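Local coordinates for protein pseudoaglycone deacetylase Dbv21 (PDB 3DFI) that probably removes an acetyl group from a glycopeptide pseudoaglycone during biosynthesis of the lipoglycopeptide antibiotic A40926, acting as a zinc-dependent deacetylase, at residues D18-V21 and L22-A26; A131-R134 and E135-S139. One frame throughout, in Å; residues are numbered along the deposited sequence.

Contact 1: residues D18-V21 and L22-A26. With ZN (zinc ion), chain B.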
loop_
_atom_site.group_PDB
_atom_site.type_symbol
_atom_site.label_atom_id
_atom_site.label_comp_id
_atom_site.label_asym_id
_atom_site.label_seq_id
_atom_site.Cartn_x
_atom_site.Cartn_y
_atom_site.Cartn_z
ATOM N N ASP A 18 -6.224 -0.576 -0.354
ATOM C CA ASP A 18 -6.214 -0.062 1.022
ATOM C C ASP A 18 -4.794 0.127 1.565
ATOM O O ASP A 18 -4.586 1.023 2.397
ATOM C CB ASP A 18 -7.061 -0.881 2.012
ATOM C CG ASP A 18 -6.505 -2.281 2.306
ATOM O OD1 ASP A 18 -5.616 -2.810 1.596
ATOM O OD2 ASP A 18 -7.005 -2.882 3.275
ATOM N N ASP A 19 -3.842 -0.696 1.105
ATOM C CA ASP A 19 -2.519 -0.779 1.752
ATOM C C ASP A 19 -1.750 0.563 1.747
ATOM O O ASP A 19 -1.246 0.989 2.796
ATOM C CB ASP A 19 -1.686 -1.971 1.179
ATOM C CG ASP A 19 -2.210 -3.354 1.672
ATOM O OD1 ASP A 19 -2.361 -3.550 2.866
ATOM O OD2 ASP A 19 -2.503 -4.261 0.894
ATOM N N ALA A 20 -1.656 1.228 0.589
ATOM C CA ALA A 20 -0.966 2.531 0.493
ATOM C C ALA A 20 -1.555 3.599 1.414
ATOM O O ALA A 20 -0.833 4.278 2.129
ATOM C CB ALA A 20 -0.961 3.039 -0.941
ATOM N N VAL A 21 -2.874 3.742 1.405
ATOM C CA VAL A 21 -3.515 4.769 2.215
ATOM C C VAL A 21 -3.268 4.497 3.689
ATOM O O VAL A 21 -2.956 5.419 4.460
ATOM C CB VAL A 21 -5.030 4.876 1.903
ATOM C CG1 VAL A 21 -5.758 5.737 2.947
ATOM C CG2 VAL A 21 -5.217 5.458 0.521
ATOM N N LEU A 22 -3.373 3.227 4.069
ATOM C CA LEU A 22 -3.209 2.816 5.474
ATOM C C LEU A 22 -1.792 3.070 5.989
ATOM O O LEU A 22 -1.589 3.391 7.177
ATOM C CB LEU A 22 -3.505 1.317 5.630
ATOM C CG LEU A 22 -4.949 0.804 5.666
ATOM C CD1 LEU A 22 -4.985 -0.714 5.494
ATOM C CD2 LEU A 22 -5.597 1.218 6.937
ATOM N N SER A 23 -0.817 2.887 5.102
ATOM C CA SER A 23 0.598 2.929 5.497
ATOM C C SER A 23 1.284 4.257 5.222
ATOM O O SER A 23 2.070 4.704 6.043
ATOM C CB SER A 23 1.391 1.824 4.817
ATOM O OG SER A 23 0.783 0.575 5.014
ATOM N N VAL A 24 1.020 4.865 4.066
ATOM C CA VAL A 24 1.681 6.137 3.686
ATOM C C VAL A 24 0.709 7.311 3.372
ATOM O O VAL A 24 1.117 8.360 2.869
ATOM C CB VAL A 24 2.778 5.900 2.563
ATOM C CG1 VAL A 24 2.202 5.211 1.370
ATOM C CG2 VAL A 24 3.453 7.184 2.168
ATOM N N GLY A 25 -0.566 7.132 3.723
ATOM C CA GLY A 25 -1.603 8.090 3.373
ATOM C C GLY A 25 -1.320 9.523 3.800
ATOM O O GLY A 25 -1.543 10.448 3.021
ATOM N N ALA A 26 -0.842 9.717 5.029
ATOM C CA ALA A 26 -0.489 11.069 5.493
ATOM C C ALA A 26 0.718 11.701 4.741
ATOM O O ALA A 26 0.711 12.885 4.427
ATOM C CB ALA A 26 -0.267 11.080 7.013
HETATM ZN ZN ZN B . -2.573 -5.833 1.653
HETATM O O HOH W 1 -4.920 -5.141 2.100
#
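Leu-22 lies across Asp-18, one helical turn earlier, and every carbon of its near branch finds the same backbone oxygen. Its CB passes 3.4 Å from Asp-18 O. With CG beside the backbone N and anti to the carbonyl carbon (chi1 -78°), the chain folds back toward the start of the helix, and CG comes 3.3 Å from Asp-18 O. The CD1 methyl goes on past the backbone to the carboxylate, 3.7 Å from Asp-18 OD2. The same carbonyl accepts the Leu-22 amide hydrogen at 3.0 Å (Leu-22 N to Asp-18 O), and the leucine's own CB, CG and CD1 pack beside that bond.

Asp-18 is the N-cap residue of helix 19-33, although its side chain makes no capping bond; OD1 instead accepts a hydrogen bond from the water on the zinc ion. His-16, Asp-18 and Asp-19 make up the His-x-Asp-Asp signature of PIG-L-type deacetylases, placed where strand 9-14 runs into the helix of a beta-alpha-beta unit. Asp-19 binds the zinc ion with both carboxylate oxygens, unevenly: OD2 is the closer and OD1 lies 2.6 Å from the metal, while His-16 and His-161 complete the protein ligands.

One turn on from Asp-19, Ser-23 holds the carbonyl of that aspartate with two groups. Ser-23 N and Ser-23 OG each reach Asp-19 O at 3.0 Å, from opposite faces of the carbonyl plane, and OG also bonds to the amide of Leu-185. A residue further on, Val-24 N donates to Ala-20 O at 2.7 Å, and the CG1 methyl of Val-24 rests against that same oxygen.

Contact 2: residues A131-R134 and E135-S139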
loop_
_atom_site.group_PDB
_atom_site.type_symbol
_atom_site.label_atom_id
_atom_site.label_comp_id
_atom_site.label_asym_id
_atom_site.label_seq_id
_atom_site.Cartn_x
_atom_site.Cartn_y
_atom_site.Cartn_z
ATOM N N ALA A 131 7.333 -11.642 -12.310
ATOM C CA ALA A 131 7.797 -11.157 -13.613
ATOM C C ALA A 131 6.663 -10.432 -14.358
ATOM O O ALA A 131 6.891 -9.382 -14.974
ATOM C CB ALA A 131 8.367 -12.304 -14.439
ATOM N N ALA A 132 5.447 -10.980 -14.261
ATOM C CA ALA A 132 4.255 -10.363 -14.847
ATOM C C ALA A 132 3.939 -9.026 -14.187
ATOM O O ALA A 132 3.614 -8.047 -14.874
ATOM C CB ALA A 132 3.028 -11.306 -14.730
ATOM N N ILE A 133 4.005 -8.994 -12.860
ATOM C CA ILE A 133 3.782 -7.772 -12.125
ATOM C C ILE A 133 4.844 -6.727 -12.473
ATOM O O ILE A 133 4.516 -5.576 -12.739
ATOM C CB ILE A 133 3.772 -8.011 -10.584
ATOM C CG1 ILE A 133 2.591 -8.889 -10.168
ATOM C CG2 ILE A 133 3.754 -6.677 -9.826
ATOM C CD1 ILE A 133 2.647 -9.280 -8.693
ATOM N N ARG A 134 6.113 -7.137 -12.475
ATOM C CA ARG A 134 7.227 -6.251 -12.843
ATOM C C ARG A 134 7.023 -5.524 -14.205
ATOM O O ARG A 134 7.284 -4.318 -14.315
ATOM C CB ARG A 134 8.549 -7.035 -12.846
ATOM C CG ARG A 134 9.762 -6.213 -13.300
ATOM C CD ARG A 134 10.984 -7.086 -13.613
ATOM N NE ARG A 134 12.017 -6.315 -14.291
ATOM C CZ ARG A 134 13.280 -6.712 -14.503
ATOM N NH1 ARG A 134 14.112 -5.910 -15.151
ATOM N NH2 ARG A 134 13.725 -7.890 -14.063
ATOM N N GLU A 135 6.589 -6.262 -15.230
ATOM C CA GLU A 135 6.338 -5.689 -16.577
ATOM C C GLU A 135 5.334 -4.537 -16.496
ATOM O O GLU A 135 5.557 -3.466 -17.044
ATOM C CB GLU A 135 5.718 -6.736 -17.493
ATOM C CG GLU A 135 6.612 -7.523 -18.349
ATOM C CD GLU A 135 5.812 -8.278 -19.409
ATOM O OE1 GLU A 135 6.055 -8.063 -20.628
ATOM O OE2 GLU A 135 4.919 -9.068 -19.018
ATOM N N ASP A 136 4.221 -4.785 -15.818
ATOM C CA ASP A 136 3.175 -3.784 -15.599
ATOM C C ASP A 136 3.637 -2.576 -14.780
ATOM O O ASP A 136 3.210 -1.451 -15.050
ATOM C CB ASP A 136 1.954 -4.430 -14.934
ATOM C CG ASP A 136 1.173 -5.314 -15.872
ATOM O OD1 ASP A 136 1.676 -5.711 -16.967
ATOM O OD2 ASP A 136 0.013 -5.606 -15.528
ATOM N N ILE A 137 4.477 -2.809 -13.772
ATOM C CA ILE A 137 5.077 -1.708 -13.012
ATOM C C ILE A 137 6.061 -0.893 -13.870
ATOM O O ILE A 137 6.073 0.328 -13.795
ATOM C CB ILE A 137 5.767 -2.191 -11.685
ATOM C CG1 ILE A 137 4.714 -2.718 -10.698
ATOM C CG2 ILE A 137 6.477 -1.033 -10.969
ATOM C CD1 ILE A 137 5.350 -3.493 -9.572
ATOM N N GLU A 138 6.877 -1.557 -14.692
ATOM C CA GLU A 138 7.709 -0.831 -15.644
ATOM C C GLU A 138 6.846 0.031 -16.575
ATOM O O GLU A 138 7.162 1.193 -16.809
ATOM C CB GLU A 138 8.654 -1.768 -16.429
ATOM C CG GLU A 138 9.705 -2.409 -15.480
ATOM C CD GLU A 138 10.819 -3.178 -16.153
ATOM O OE1 GLU A 138 10.859 -3.220 -17.395
ATOM O OE2 GLU A 138 11.683 -3.732 -15.424
ATOM N N SER A 139 5.763 -0.534 -17.099
ATOM C CA SER A 139 4.851 0.210 -17.980
ATOM C C SER A 139 4.272 1.420 -17.236
ATOM O O SER A 139 4.203 2.513 -17.793
ATOM C CB SER A 139 3.714 -0.691 -18.472
ATOM O OG SER A 139 4.222 -1.743 -19.257
#
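On helix 126-144, Arg-134 and Glu-138 form a classic i to i+4 salt bridge, joined a turn apart on a partly exposed flank. The arginine sets out with CG anti to its own amide nitrogen (chi1 177°) and stays extended as far as NE, which carries the guanidinium straight out from the helix, while Glu-138 leans back to meet it. The guanidinium's side edge does the gripping: NE donates to Glu-138 OE2 at 2.8 Å in a nearly straight bond (167°), and NH1 reaches the same oxygen less directly, at 3.3 Å. A single carboxylate oxygen therefore takes two N-H groups. It lies in the guanidinium plane, but the carboxylate itself is turned 61° against that plane, so that NE meets OE2 from above the carboxylate whereas NH1 uses the syn lone pair. The glutamate's CG packs 3.3 Å from Arg-134 O, the carbonyl that also accepts the Glu-138 amide hydrogen at 2.8 Å. Backbone and, farther out, salt bridge thus join the same two residues.

In this alpha/beta fold the helix leads into strand 148-152 and packs along helix 159-174, with two isoleucines at the buried part of that interface. There Ile-133 and Ile-137 lie side by side and point the same way, with CG2 of Ile-133 touching CD1 of Ile-137 at 3.6 Å. Ala-167 meets the first isoleucine and Thr-168 the second. Glu-138 too rests on this neighbouring helix, at Ala-171 and Glu-174, and Glu-174 is a long, weak ion partner of Arg-134 NH1. Asp-136 turns its charge to Arg-94 in a separate salt bridge, while its CB lies 3.6 Å from Ile-133 O and its side chain touches Phe-95.

In the fold
Contact 1 holds part of the zinc site itself, whereas contact 2 belongs to the outer part of the same alpha/beta domain. Their centres are 22 Å apart, and their nearest atoms remain about 12 Å from each other, so neither touches the other. The connection between them runs through helix 159-174: His-161 near its start joins Asp-19 on the metal, and Ala-167 and Thr-168 further along pack against the isoleucines of 131-139. The side chain of Ile-133 still lies about 12 Å from the zinc ion. Strands 9-14 and 148-152, next to the two helices in the chain, are neighbours in the central sheet.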